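Local coordinates for tumor necrosis factor ligand superfamily member 13 (Mus musculus, PDB 1U5X), which is a secreted homotrimeric cytokine that binds the receptors TACI and BCMA and takes part in regulating tumor cell growth, at residues A[24-28]-A[41-45]; A[51-57]-A[103-109]. All blocks are in the same frame, centred on the assembly; numbering follows the deposited sequence.

Interaction 1 of 2, residues A[24-28]-A[41-45]; sequences TEVMW and QGDIV
The carbonyl oxygen of G42 takes two donors from the neighbouring strand. W28 N reaches G42 O at 2.8 Å, with the N-H aimed almost straight at it (175°), and the CA-H of M27 adds a weaker contact. One residue on, D43 CA sits 3.2 Å from V26 O, a second CA-H...O contact, made in the reverse sense.

A water bridges the two segments at the indole N-H: it accepts from W28 NE1 and V26 N and can donate to D43 O, 3.0 Å away. D43 O itself comes near the plane of the indole at its edge. V26 CG1 lies over one face of the indole, 3.5 Å above its plane and over the ring centre.

D43 holds CG between its backbone N and carbonyl carbon (chi1 68°), which carries the carboxylate toward E25. The two acid groups stack with planes 26° apart, E25 OE1 to D43 OD2 being 3.6 Å. Such like charges would probably favour protonation of one of them; K118 packs against E25. A second water, 2.6 Å from E25 OE2 and 2.7 Å from D43 O, can donate to either, but perhaps not both at once. M27 bends at chi2 and chi3, laying SD 3.6 Å from D43 N and its methyl over G42 CA.

G42 and D43 are the two central residues of a type II' turn, with glycine at the positive phi position. The arrangement is that of a tight two-residue beta-hairpin, joining strands 38-41 and 44-47, whose tip docks on strand 24-34 in the TNF jelly-roll.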
# COMPACT_ATOMS: atom_id res chain seq x y z
N THR A 24 11.11 -9.40 17.18
CA THR A 24 11.65 -8.05 17.14
C THR A 24 10.51 -7.04 17.01
O THR A 24 9.51 -7.27 16.32
CB THR A 24 12.67 -7.93 15.99
OG1 THR A 24 13.77 -8.81 16.27
CG2 THR A 24 13.29 -6.56 15.91
N GLU A 25 10.64 -5.93 17.73
CA GLU A 25 9.68 -4.85 17.64
C GLU A 25 10.43 -3.53 17.43
O GLU A 25 11.64 -3.47 17.43
CB GLU A 25 8.78 -4.80 18.88
CG GLU A 25 7.72 -5.89 18.95
CD GLU A 25 7.04 -6.00 20.32
OE1 GLU A 25 7.63 -6.61 21.25
OE2 GLU A 25 5.90 -5.48 20.45
N VAL A 26 9.66 -2.47 17.22
CA VAL A 26 10.18 -1.15 16.97
C VAL A 26 9.64 -0.21 18.04
O VAL A 26 8.45 -0.21 18.34
CB VAL A 26 9.68 -0.70 15.57
CG1 VAL A 26 10.18 0.69 15.22
CG2 VAL A 26 10.12 -1.72 14.52
N MET A 27 10.52 0.58 18.63
CA MET A 27 10.10 1.70 19.45
C MET A 27 9.73 2.85 18.51
O MET A 27 10.55 3.24 17.68
CB MET A 27 11.22 2.08 20.39
CG MET A 27 11.62 0.98 21.33
SD MET A 27 10.36 0.75 22.55
CE MET A 27 10.92 1.89 23.84
N TRP A 28 8.51 3.38 18.62
CA TRP A 28 7.96 4.37 17.67
C TRP A 28 7.96 5.79 18.27
O TRP A 28 7.83 5.97 19.49
CB TRP A 28 6.54 4.00 17.28
CG TRP A 28 6.40 2.68 16.57
CD1 TRP A 28 5.95 1.51 17.11
CD2 TRP A 28 6.75 2.38 15.22
NE1 TRP A 28 5.99 0.51 16.17
CE2 TRP A 28 6.49 1.00 15.01
CE3 TRP A 28 7.30 3.13 14.16
CZ2 TRP A 28 6.74 0.37 13.79
CZ3 TRP A 28 7.53 2.49 12.94
CH2 TRP A 28 7.25 1.13 12.77
N GLN A 41 3.14 4.62 22.58
CA GLN A 41 3.78 4.40 23.87
C GLN A 41 4.86 3.35 23.66
O GLN A 41 4.61 2.15 23.85
CB GLN A 41 2.79 3.91 24.94
CG GLN A 41 1.59 4.84 25.17
CD GLN A 41 0.81 4.50 26.43
OE1 GLN A 41 0.73 3.33 26.83
NE2 GLN A 41 0.22 5.51 27.06
N GLY A 42 6.01 3.81 23.18
CA GLY A 42 7.18 2.96 22.99
C GLY A 42 6.98 2.01 21.83
O GLY A 42 6.96 2.44 20.69
N ASP A 43 6.81 0.72 22.11
CA ASP A 43 6.68 -0.24 21.00
C ASP A 43 5.23 -0.59 20.61
O ASP A 43 5.03 -1.36 19.68
CB ASP A 43 7.54 -1.52 21.20
CG ASP A 43 7.07 -2.39 22.34
OD1 ASP A 43 5.99 -2.15 22.92
OD2 ASP A 43 7.76 -3.35 22.73
N ILE A 44 4.25 0.02 21.28
CA ILE A 44 2.83 -0.15 20.94
C ILE A 44 2.15 1.18 20.74
O ILE A 44 2.69 2.22 21.05
CB ILE A 44 2.09 -0.93 22.04
CG1 ILE A 44 2.21 -0.21 23.37
CG2 ILE A 44 2.62 -2.33 22.15
CD1 ILE A 44 0.99 -0.22 24.24
N VAL A 45 0.95 1.12 20.19
CA VAL A 45 0.10 2.30 20.00
C VAL A 45 -1.23 2.04 20.72
O VAL A 45 -1.84 0.99 20.56
CB VAL A 45 -0.15 2.63 18.51
CG1 VAL A 45 -0.95 3.89 18.42
CG2 VAL A 45 1.16 2.77 17.76
O HOH W 1 4.32 -3.91 19.02
O HOH W 2 6.49 -2.29 17.18

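Interaction 2 of 2, residues A[51-57]-A[103-109]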
# COMPACT_ATOMS: atom_id res chain seq x y z
N GLY A 51 -13.35 3.70 16.53
CA GLY A 51 -13.62 4.13 15.17
C GLY A 51 -13.10 3.20 14.12
O GLY A 51 -12.55 2.13 14.44
N ILE A 52 -13.27 3.59 12.86
CA ILE A 52 -12.72 2.88 11.72
C ILE A 52 -11.47 3.62 11.22
O ILE A 52 -11.48 4.84 11.04
CB ILE A 52 -13.81 2.76 10.61
CG1 ILE A 52 -14.95 1.84 11.09
CG2 ILE A 52 -13.22 2.29 9.33
CD1 ILE A 52 -16.13 1.75 10.14
N TYR A 53 -10.37 2.89 11.06
CA TYR A 53 -9.09 3.48 10.72
C TYR A 53 -8.46 2.75 9.59
O TYR A 53 -8.49 1.54 9.54
CB TYR A 53 -8.13 3.33 11.90
CG TYR A 53 -8.50 4.11 13.12
CD1 TYR A 53 -9.40 3.60 14.06
CD2 TYR A 53 -7.91 5.35 13.38
CE1 TYR A 53 -9.72 4.31 15.22
CE2 TYR A 53 -8.23 6.07 14.55
CZ TYR A 53 -9.13 5.56 15.44
OH TYR A 53 -9.41 6.27 16.58
N LEU A 54 -7.86 3.52 8.69
CA LEU A 54 -6.84 3.00 7.80
C LEU A 54 -5.55 2.89 8.59
O LEU A 54 -5.12 3.88 9.23
CB LEU A 54 -6.65 3.99 6.66
CG LEU A 54 -5.55 3.64 5.65
CD1 LEU A 54 -5.85 2.34 4.92
CD2 LEU A 54 -5.36 4.82 4.65
N LEU A 55 -4.96 1.69 8.59
CA LEU A 55 -3.72 1.40 9.27
C LEU A 55 -2.76 0.93 8.21
O LEU A 55 -3.07 0.03 7.45
CB LEU A 55 -3.94 0.27 10.30
CG LEU A 55 -2.97 -0.07 11.41
CD1 LEU A 55 -2.15 1.07 11.90
CD2 LEU A 55 -3.77 -0.72 12.55
N TYR A 56 -1.57 1.52 8.16
CA TYR A 56 -0.56 1.12 7.18
C TYR A 56 0.76 0.89 7.91
O TYR A 56 1.04 1.54 8.92
CB TYR A 56 -0.41 2.14 6.05
CG TYR A 56 -0.02 3.55 6.46
CD1 TYR A 56 1.30 3.91 6.62
CD2 TYR A 56 -1.01 4.51 6.67
CE1 TYR A 56 1.65 5.23 6.98
CE2 TYR A 56 -0.71 5.80 7.05
CZ TYR A 56 0.63 6.17 7.17
OH TYR A 56 0.91 7.46 7.55
N SER A 57 1.56 -0.02 7.37
CA SER A 57 2.81 -0.44 7.97
C SER A 57 3.79 -0.78 6.87
O SER A 57 3.48 -1.54 5.97
CB SER A 57 2.60 -1.68 8.82
OG SER A 57 3.84 -2.30 9.16
N SER A 103 2.06 -3.11 3.84
CA SER A 103 0.65 -3.56 3.83
C SER A 103 -0.20 -2.58 4.59
O SER A 103 0.32 -1.73 5.34
CB SER A 103 0.53 -4.99 4.39
OG SER A 103 -0.80 -5.50 4.28
N ALA A 104 -1.49 -2.63 4.35
CA ALA A 104 -2.41 -1.68 4.96
C ALA A 104 -3.84 -2.18 4.80
O ALA A 104 -4.15 -2.96 3.89
CB ALA A 104 -2.29 -0.33 4.28
N GLY A 105 -4.71 -1.75 5.67
CA GLY A 105 -6.12 -2.03 5.55
C GLY A 105 -6.97 -1.23 6.49
O GLY A 105 -6.44 -0.46 7.29
N VAL A 106 -8.29 -1.43 6.39
CA VAL A 106 -9.23 -0.65 7.17
C VAL A 106 -9.87 -1.52 8.22
O VAL A 106 -10.39 -2.58 7.90
CB VAL A 106 -10.31 -0.03 6.30
CG1 VAL A 106 -11.27 0.74 7.14
CG2 VAL A 106 -9.68 0.91 5.33
N PHE A 107 -9.81 -1.06 9.48
CA PHE A 107 -10.24 -1.86 10.62
C PHE A 107 -10.97 -1.04 11.66
O PHE A 107 -10.68 0.14 11.87
CB PHE A 107 -9.02 -2.50 11.26
CG PHE A 107 -8.23 -3.33 10.32
CD1 PHE A 107 -8.60 -4.63 10.08
CD2 PHE A 107 -7.11 -2.81 9.65
CE1 PHE A 107 -7.90 -5.41 9.18
CE2 PHE A 107 -6.39 -3.59 8.76
CZ PHE A 107 -6.80 -4.89 8.54
N HIS A 108 -11.94 -1.68 12.30
CA HIS A 108 -12.68 -1.10 13.41
C HIS A 108 -11.85 -1.37 14.65
O HIS A 108 -11.59 -2.53 15.00
CB HIS A 108 -14.02 -1.77 13.58
CG HIS A 108 -14.85 -1.19 14.68
ND1 HIS A 108 -15.50 0.02 14.59
CD2 HIS A 108 -15.13 -1.67 15.92
CE1 HIS A 108 -16.17 0.25 15.71
NE2 HIS A 108 -15.95 -0.75 16.54
N LEU A 109 -11.42 -0.28 15.29
CA LEU A 109 -10.63 -0.32 16.50
C LEU A 109 -11.50 0.24 17.61
O LEU A 109 -12.32 1.14 17.39
CB LEU A 109 -9.33 0.51 16.32
CG LEU A 109 -8.44 0.13 15.12
CD1 LEU A 109 -7.15 0.95 15.09
CD2 LEU A 109 -8.12 -1.31 15.12
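I52 sets CG1 opposite its carbonyl carbon (chi1 -67°), which leaves CG2 anti to the backbone N; V106 places CG1 anti to its own N (chi1 179°). The two methyls are thereby driven together across the strands, I52 CG2 to V106 CG1 at 3.3 Å, a tight fit. The other branch, I52 CG1, meets the edge of the H108 ring in its plane, 4.0 Å from H108 ND1. Further along the same face, Y56 CB rests 3.6 Å from A104 CB, and L54 CD1 turns toward V106 CG2 at 4.1 Å.

On the other face Y53 and L109 lie slantwise to each other, with Y53 CD1 touching L109 CD1 at 3.6 Å. The F107 ring folds back over its own strand, so that F107 CE2 lies 3.6 Å from G105 CA, and its edge faces L55 CB.

Four pairs, G51-L109, Y53-F107, L55-G105 and S57-S103, each exchange two backbone hydrogen bonds, with L109 N to G51 O at 2.8 Å. The strands run antiparallel at 153°, the departure from 180° reflecting their twist.

L55 and L109 reach I115 of the opposing sheet, while the face bearing A104 and V106 meets Y102 and V138 of the second subunit. Y56 OH is hydrogen-bonded to H9 ND1 of its own chain and accepts the N-H of V106 of the third subunit, and V106 N donates the equivalent bond to Y56 OH of the second subunit. This is a regular antiparallel strand pair in the inner sheet of the TNF jelly-roll, the sheet that builds the trimer interface.

Overall arrangement
The two contacts follow one another along the chain: interaction 1 closes within strand 44-47 before strand 51-61 opens interaction 2. Their centres are about 17 Å apart, on opposite sides of the chain's centre, and the nearest atoms stay about 6 Å from each other. Strand 134-139 connects them, since L135 packs against W28 and V45 of interaction 1 and against L55 of interaction 2. Both thus belong to one curled antiparallel jelly-roll. Interaction 1 docks a hairpin tip on residues 24-28, and neither segment is touched by another subunit, whereas pairing 51-57 with 103-109 shapes the surface through which the homotrimer assembles.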